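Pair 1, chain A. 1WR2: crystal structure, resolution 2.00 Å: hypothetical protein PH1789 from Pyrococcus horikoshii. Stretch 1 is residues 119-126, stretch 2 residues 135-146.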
# COMPACT_ATOMS: atom_id res chain seq x y z
N GLY A 119 -9.01 -7.66 8.41
CA GLY A 119 -8.67 -9.05 8.19
C GLY A 119 -7.29 -9.26 8.77
O GLY A 119 -6.76 -8.37 9.43
N ARG A 120 -6.69 -10.43 8.54
CA ARG A 120 -5.36 -10.71 9.07
C ARG A 120 -4.33 -9.77 8.43
O ARG A 120 -4.17 -9.75 7.21
CB ARG A 120 -4.96 -12.16 8.78
CG ARG A 120 -3.55 -12.50 9.22
CD ARG A 120 -3.41 -12.47 10.74
NE ARG A 120 -4.28 -13.46 11.37
CZ ARG A 120 -4.31 -13.71 12.67
NH1 ARG A 120 -3.51 -13.04 13.49
NH2 ARG A 120 -5.14 -14.63 13.15
N GLU A 121 -3.64 -8.99 9.26
CA GLU A 121 -2.64 -8.07 8.74
C GLU A 121 -1.32 -8.74 8.37
O GLU A 121 -0.74 -9.46 9.18
CB GLU A 121 -2.34 -6.96 9.76
CG GLU A 121 -3.44 -5.94 9.93
CD GLU A 121 -2.96 -4.67 10.60
OE1 GLU A 121 -2.08 -3.98 10.03
OE2 GLU A 121 -3.46 -4.36 11.70
N VAL A 122 -0.87 -8.51 7.14
CA VAL A 122 0.40 -9.05 6.68
C VAL A 122 1.15 -7.92 5.98
O VAL A 122 0.57 -6.86 5.69
CB VAL A 122 0.24 -10.23 5.68
CG1 VAL A 122 -0.60 -11.34 6.30
CG2 VAL A 122 -0.36 -9.74 4.38
N ILE A 123 2.43 -8.13 5.73
CA ILE A 123 3.24 -7.11 5.08
C ILE A 123 4.13 -7.73 4.02
O ILE A 123 4.75 -8.77 4.24
CB ILE A 123 4.18 -6.39 6.09
CG1 ILE A 123 3.36 -5.62 7.14
CG2 ILE A 123 5.10 -5.42 5.35
CD1 ILE A 123 4.23 -4.93 8.21
N ILE A 124 4.18 -7.11 2.85
CA ILE A 124 5.04 -7.58 1.78
C ILE A 124 5.99 -6.44 1.47
O ILE A 124 5.57 -5.34 1.09
CB ILE A 124 4.25 -7.95 0.51
CG1 ILE A 124 3.43 -9.22 0.76
CG2 ILE A 124 5.21 -8.14 -0.65
CD1 ILE A 124 2.54 -9.63 -0.41
N GLY A 125 7.28 -6.70 1.66
CA GLY A 125 8.29 -5.68 1.40
C GLY A 125 9.26 -6.07 0.30
O GLY A 125 9.44 -7.25 -0.00
N VAL A 126 9.89 -5.06 -0.30
CA VAL A 126 10.86 -5.25 -1.36
C VAL A 126 12.01 -4.27 -1.17
O VAL A 126 11.80 -3.07 -0.96
CB VAL A 126 10.22 -5.02 -2.75
CG1 VAL A 126 11.29 -5.01 -3.83
CG2 VAL A 126 9.20 -6.11 -3.04
N ALA A 135 14.90 -8.26 -3.43
CA ALA A 135 14.42 -9.34 -2.60
C ALA A 135 13.02 -8.98 -2.13
O ALA A 135 12.71 -7.81 -1.89
CB ALA A 135 15.35 -9.54 -1.41
N ILE A 136 12.18 -10.00 -2.01
CA ILE A 136 10.82 -9.82 -1.56
C ILE A 136 10.71 -10.45 -0.17
O ILE A 136 11.25 -11.53 0.08
CB ILE A 136 9.84 -10.48 -2.55
CG1 ILE A 136 8.39 -10.19 -2.13
CG2 ILE A 136 10.11 -11.98 -2.65
CD1 ILE A 136 7.38 -10.44 -3.24
N MET A 137 10.04 -9.75 0.74
CA MET A 137 9.87 -10.20 2.13
C MET A 137 8.40 -10.37 2.48
O MET A 137 7.53 -9.68 1.94
CB MET A 137 10.46 -9.16 3.10
CG MET A 137 11.98 -9.11 3.22
SD MET A 137 12.86 -8.65 1.71
CE MET A 137 12.67 -6.85 1.68
N PHE A 138 8.14 -11.27 3.42
CA PHE A 138 6.79 -11.53 3.89
C PHE A 138 6.82 -11.76 5.40
O PHE A 138 7.75 -12.37 5.92
CB PHE A 138 6.20 -12.76 3.23
CG PHE A 138 4.89 -13.19 3.82
CD1 PHE A 138 3.73 -12.44 3.58
CD2 PHE A 138 4.82 -14.29 4.67
CE1 PHE A 138 2.53 -12.79 4.17
CE2 PHE A 138 3.61 -14.65 5.27
CZ PHE A 138 2.47 -13.90 5.02
N GLY A 139 5.79 -11.28 6.08
CA GLY A 139 5.68 -11.47 7.51
C GLY A 139 4.37 -10.86 7.97
O GLY A 139 3.74 -10.12 7.20
N LEU A 140 3.93 -11.16 9.18
CA LEU A 140 2.68 -10.58 9.67
C LEU A 140 2.86 -9.12 10.03
O LEU A 140 3.97 -8.68 10.35
CB LEU A 140 2.17 -11.33 10.91
CG LEU A 140 1.63 -12.75 10.74
CD1 LEU A 140 0.97 -13.20 12.04
CD2 LEU A 140 0.63 -12.80 9.61
N GLY A 141 1.77 -8.37 9.99
CA GLY A 141 1.82 -6.96 10.33
C GLY A 141 1.44 -6.75 11.78
O GLY A 141 1.65 -7.62 12.62
N GLY A 142 0.87 -5.59 12.08
CA GLY A 142 0.48 -5.30 13.45
C GLY A 142 1.40 -4.23 13.99
O GLY A 142 2.29 -3.77 13.28
N ILE A 143 1.19 -3.82 15.24
CA ILE A 143 2.02 -2.78 15.83
C ILE A 143 3.29 -3.32 16.47
O ILE A 143 4.18 -2.56 16.85
CB ILE A 143 1.22 -1.97 16.87
CG1 ILE A 143 0.65 -2.91 17.94
CG2 ILE A 143 0.09 -1.21 16.18
CD1 ILE A 143 -0.08 -2.20 19.06
N PHE A 144 3.39 -4.65 16.57
CA PHE A 144 4.55 -5.29 17.17
C PHE A 144 5.43 -6.02 16.15
O PHE A 144 6.13 -6.97 16.48
CB PHE A 144 4.10 -6.29 18.24
CG PHE A 144 3.25 -5.67 19.32
CD1 PHE A 144 3.73 -4.59 20.06
CD2 PHE A 144 1.97 -6.15 19.58
CE1 PHE A 144 2.94 -4.00 21.05
CE2 PHE A 144 1.18 -5.57 20.57
CZ PHE A 144 1.67 -4.49 21.31
N VAL A 145 5.39 -5.55 14.90
CA VAL A 145 6.18 -6.16 13.84
C VAL A 145 7.68 -6.03 14.11
O VAL A 145 8.45 -6.97 13.88
CB VAL A 145 5.86 -5.54 12.46
CG1 VAL A 145 6.24 -4.07 12.46
CG2 VAL A 145 6.60 -6.28 11.36
N GLU A 146 8.11 -4.87 14.60
CA GLU A 146 9.52 -4.65 14.88
C GLU A 146 10.01 -5.43 16.10
O GLU A 146 11.19 -5.73 16.21
CB GLU A 146 9.79 -3.15 15.05
CG GLU A 146 8.84 -2.44 16.02
CD GLU A 146 8.97 -0.92 15.96
OE1 GLU A 146 10.09 -0.40 16.17
OE2 GLU A 146 7.95 -0.25 15.69
O HOH W 1 0.51 -3.52 9.31

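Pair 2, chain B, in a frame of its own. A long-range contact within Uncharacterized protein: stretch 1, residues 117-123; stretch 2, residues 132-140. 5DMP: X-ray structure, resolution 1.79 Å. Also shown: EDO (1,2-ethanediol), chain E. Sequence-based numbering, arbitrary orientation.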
# COMPACT_ATOMS: atom_id res chain seq x y z
N GLY B 117 10.55 2.02 5.16
CA GLY B 117 11.72 1.31 4.61
C GLY B 117 11.43 0.89 3.18
O GLY B 117 10.42 1.33 2.59
N SER B 118 12.36 0.13 2.61
CA SER B 118 12.31 -0.19 1.19
C SER B 118 11.35 -1.34 0.87
O SER B 118 11.41 -2.39 1.53
CB SER B 118 13.74 -0.46 0.71
OG SER B 118 14.26 -1.52 1.50
N TYR B 119 10.46 -1.13 -0.12
CA TYR B 119 9.46 -2.10 -0.56
C TYR B 119 9.44 -2.12 -2.09
O TYR B 119 9.76 -1.12 -2.75
CB TYR B 119 8.01 -1.78 -0.07
CG TYR B 119 7.83 -2.12 1.40
CD1 TYR B 119 8.29 -1.25 2.38
CD2 TYR B 119 7.21 -3.33 1.75
CE1 TYR B 119 8.16 -1.57 3.73
CE2 TYR B 119 7.06 -3.67 3.10
CZ TYR B 119 7.55 -2.79 4.04
OH TYR B 119 7.40 -3.11 5.38
N ALA B 120 9.17 -3.33 -2.60
CA ALA B 120 9.08 -3.55 -4.08
C ALA B 120 7.64 -3.97 -4.46
O ALA B 120 6.95 -4.74 -3.75
CB ALA B 120 10.05 -4.62 -4.54
N LEU B 121 7.25 -3.54 -5.66
CA LEU B 121 5.98 -3.96 -6.30
C LEU B 121 6.39 -4.47 -7.70
O LEU B 121 6.94 -3.69 -8.45
CB LEU B 121 5.05 -2.75 -6.51
CG LEU B 121 4.12 -2.50 -5.34
CD1 LEU B 121 3.56 -1.07 -5.56
CD2 LEU B 121 3.00 -3.54 -5.28
N ILE B 122 6.16 -5.76 -7.96
CA ILE B 122 6.68 -6.36 -9.22
C ILE B 122 5.53 -6.91 -10.02
O ILE B 122 4.80 -7.79 -9.51
CB ILE B 122 7.66 -7.56 -8.90
CG1 ILE B 122 8.85 -7.03 -8.05
CG2 ILE B 122 8.18 -8.22 -10.23
CD1 ILE B 122 9.66 -5.96 -8.77
N ARG B 123 5.38 -6.47 -11.31
CA ARG B 123 4.19 -6.93 -12.05
C ARG B 123 4.43 -8.38 -12.54
O ARG B 123 5.55 -8.74 -12.86
CB ARG B 123 3.90 -6.04 -13.24
CG ARG B 123 2.65 -6.54 -13.94
CD ARG B 123 2.20 -5.49 -14.92
NE ARG B 123 3.26 -5.25 -15.86
CZ ARG B 123 3.61 -4.03 -16.27
NH1 ARG B 123 2.99 -2.95 -15.76
NH2 ARG B 123 4.59 -3.90 -17.14
N TRP B 132 0.38 -8.41 -8.91
CA TRP B 132 1.76 -7.97 -8.73
C TRP B 132 2.16 -8.60 -7.43
O TRP B 132 1.32 -9.05 -6.67
CB TRP B 132 1.80 -6.45 -8.53
CG TRP B 132 1.46 -5.59 -9.73
CD1 TRP B 132 0.36 -5.65 -10.51
CD2 TRP B 132 2.25 -4.50 -10.20
NE1 TRP B 132 0.43 -4.69 -11.51
CE2 TRP B 132 1.56 -3.94 -11.32
CE3 TRP B 132 3.49 -3.97 -9.81
CZ2 TRP B 132 2.07 -2.83 -12.04
CZ3 TRP B 132 4.03 -2.86 -10.51
CH2 TRP B 132 3.32 -2.31 -11.64
N LEU B 133 3.47 -8.67 -7.20
CA LEU B 133 4.00 -9.19 -5.94
C LEU B 133 4.38 -7.90 -5.17
O LEU B 133 4.94 -6.99 -5.76
CB LEU B 133 5.32 -9.91 -6.23
CG LEU B 133 5.21 -11.17 -7.12
CD1 LEU B 133 6.62 -11.72 -7.30
CD2 LEU B 133 4.24 -12.10 -6.41
N PHE B 134 4.10 -7.87 -3.86
CA PHE B 134 4.43 -6.73 -3.04
C PHE B 134 5.29 -7.28 -1.88
O PHE B 134 4.83 -8.17 -1.15
CB PHE B 134 3.12 -6.15 -2.47
CG PHE B 134 3.28 -5.07 -1.41
CD1 PHE B 134 4.17 -4.00 -1.58
CD2 PHE B 134 2.45 -5.08 -0.29
CE1 PHE B 134 4.27 -2.98 -0.62
CE2 PHE B 134 2.52 -4.07 0.67
CZ PHE B 134 3.44 -3.01 0.51
N PHE B 135 6.50 -6.79 -1.73
CA PHE B 135 7.31 -7.34 -0.61
C PHE B 135 8.29 -6.31 -0.06
O PHE B 135 8.78 -5.41 -0.75
CB PHE B 135 8.02 -8.69 -1.03
CG PHE B 135 8.83 -8.57 -2.25
CD1 PHE B 135 10.19 -8.20 -2.17
CD2 PHE B 135 8.25 -8.81 -3.53
CE1 PHE B 135 10.98 -8.09 -3.32
CE2 PHE B 135 9.04 -8.69 -4.68
CZ PHE B 135 10.39 -8.33 -4.60
N LYS B 136 8.60 -6.51 1.22
CA LYS B 136 9.72 -5.79 1.84
C LYS B 136 11.00 -6.16 1.12
O LYS B 136 11.27 -7.35 0.83
CB LYS B 136 9.80 -6.19 3.32
CG LYS B 136 11.05 -5.61 4.09
CD LYS B 136 10.88 -4.09 4.39
CE LYS B 136 12.29 -3.46 4.70
NZ LYS B 136 13.19 -3.30 3.50
N MET B 137 11.83 -5.17 0.80
CA MET B 137 13.09 -5.46 0.12
C MET B 137 14.13 -5.98 1.16
O MET B 137 14.09 -5.65 2.34
CB MET B 137 13.63 -4.29 -0.66
CG MET B 137 12.76 -4.03 -1.92
SD MET B 137 13.17 -2.47 -2.71
CE MET B 137 14.75 -2.94 -3.49
N LYS B 138 15.00 -6.85 0.68
CA LYS B 138 15.92 -7.54 1.57
C LYS B 138 16.96 -6.52 2.12
O LYS B 138 17.50 -5.68 1.40
CB LYS B 138 16.64 -8.63 0.77
CG LYS B 138 17.80 -9.29 1.53
CD LYS B 138 18.31 -10.50 0.75
CE LYS B 138 19.26 -11.35 1.61
NZ LYS B 138 19.44 -12.69 0.97
N GLU B 139 17.19 -6.59 3.41
CA GLU B 139 18.27 -5.78 4.04
C GLU B 139 18.63 -6.56 5.29
O GLU B 139 17.85 -7.45 5.72
CB GLU B 139 17.73 -4.41 4.42
CG GLU B 139 16.53 -4.47 5.32
CD GLU B 139 16.04 -3.07 5.73
OE1 GLU B 139 16.40 -2.57 6.82
OE2 GLU B 139 15.37 -2.38 4.95
N PRO B 140 19.78 -6.20 5.95
CA PRO B 140 20.18 -6.91 7.18
C PRO B 140 19.18 -6.82 8.31
O PRO B 140 18.52 -5.79 8.57
CB PRO B 140 21.54 -6.27 7.55
CG PRO B 140 22.11 -5.77 6.25
CD PRO B 140 20.88 -5.39 5.37
C1 EDO E . 13.04 -1.48 8.82
O1 EDO E . 14.39 -1.20 8.48
C2 EDO E . 12.33 -1.50 7.50
O2 EDO E . 11.14 -2.28 7.67
O HOH W 2 14.62 0.02 4.47

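Both pairs are two antiparallel strands locked by the same ladder of backbone hydrogen bonds, with strand directions 162° apart in pair 1 and 167° in pair 2; fourteen central residues superpose at 0.7 Å. I123(A) opposite G139(A) matches A120(B) opposite F135(B), and G125(A) opposite M137(A) matches I122(B) opposite L133(B); these are the hydrogen-bonded sites. In pair 2 the A120(B) rung is tight both ways, A120(B) N to F135(B) O at 2.8 Å and F135(B) N to A120(B) O at 2.9 Å. In pair 1 the matching I123(A) rung is uneven: I123(A) N reaches G139(A) O at 2.8 Å, but G139(A) N lies 3.3 Å from I123(A) O. The last shared bond joins G141(A) N to E121(A) O and M137(B) N to S118(B) O, both 2.9 Å, just beyond the second strand.

On the face carrying I124(A) and F138(A), the match is L121(B) and F134(B), and the solution is nearly the same: a branched aliphatic beside a phenylalanine with chi1 t. I124(A) CG1 meets the ring edge at F138(A) CD1, 4.3 Å away, whereas L121(B) CD2 packs on F134(B) CB at 3.8 Å. The next site diverges. V126(A) and I136(A) touch lightly, CG2 to CG1 at 4.3 Å; their counterparts R123(B) and W132(B) use a large flat surface, with R123(B) CB 3.7 Å from the centroid of the W132(B) six-membered ring, over its face.

The other face shows how a glycine can be placed in either strand. Pair 1 has G125(A) facing M137(A), whose methyl end curls back to put CE 3.9 Å from V126(A) N, and G139(A) facing I123(A). Pair 2 fills both glycine positions: I122(B) takes one, and F135(B) the other, its ring lying over A120(B) CB, with CZ 3.7 Å from that atom. The small alanine thus accompanies the large ring, while the larger I123(A) accompanies glycine.

At the end of the ladder, G141(A) lets I123(A) CG1 approach its CA to 3.8 Å; an ideal CB there would be tight against I123(A) CG1 and E121(A) CB. Its counterpart M137(B) does carry a side chain, and its CG packs 3.8 Å from A120(B) CB. L140(A) keeps its neighbouring site apolar, CD2 to V122(A) CG1 at 3.8 Å. K136(B) instead runs its CD over the face of Y119(B), 4.0 Å from the ring centroid, and delivers NZ to S118(B) O at 2.8 Å, combining apolar packing with a polar anchor.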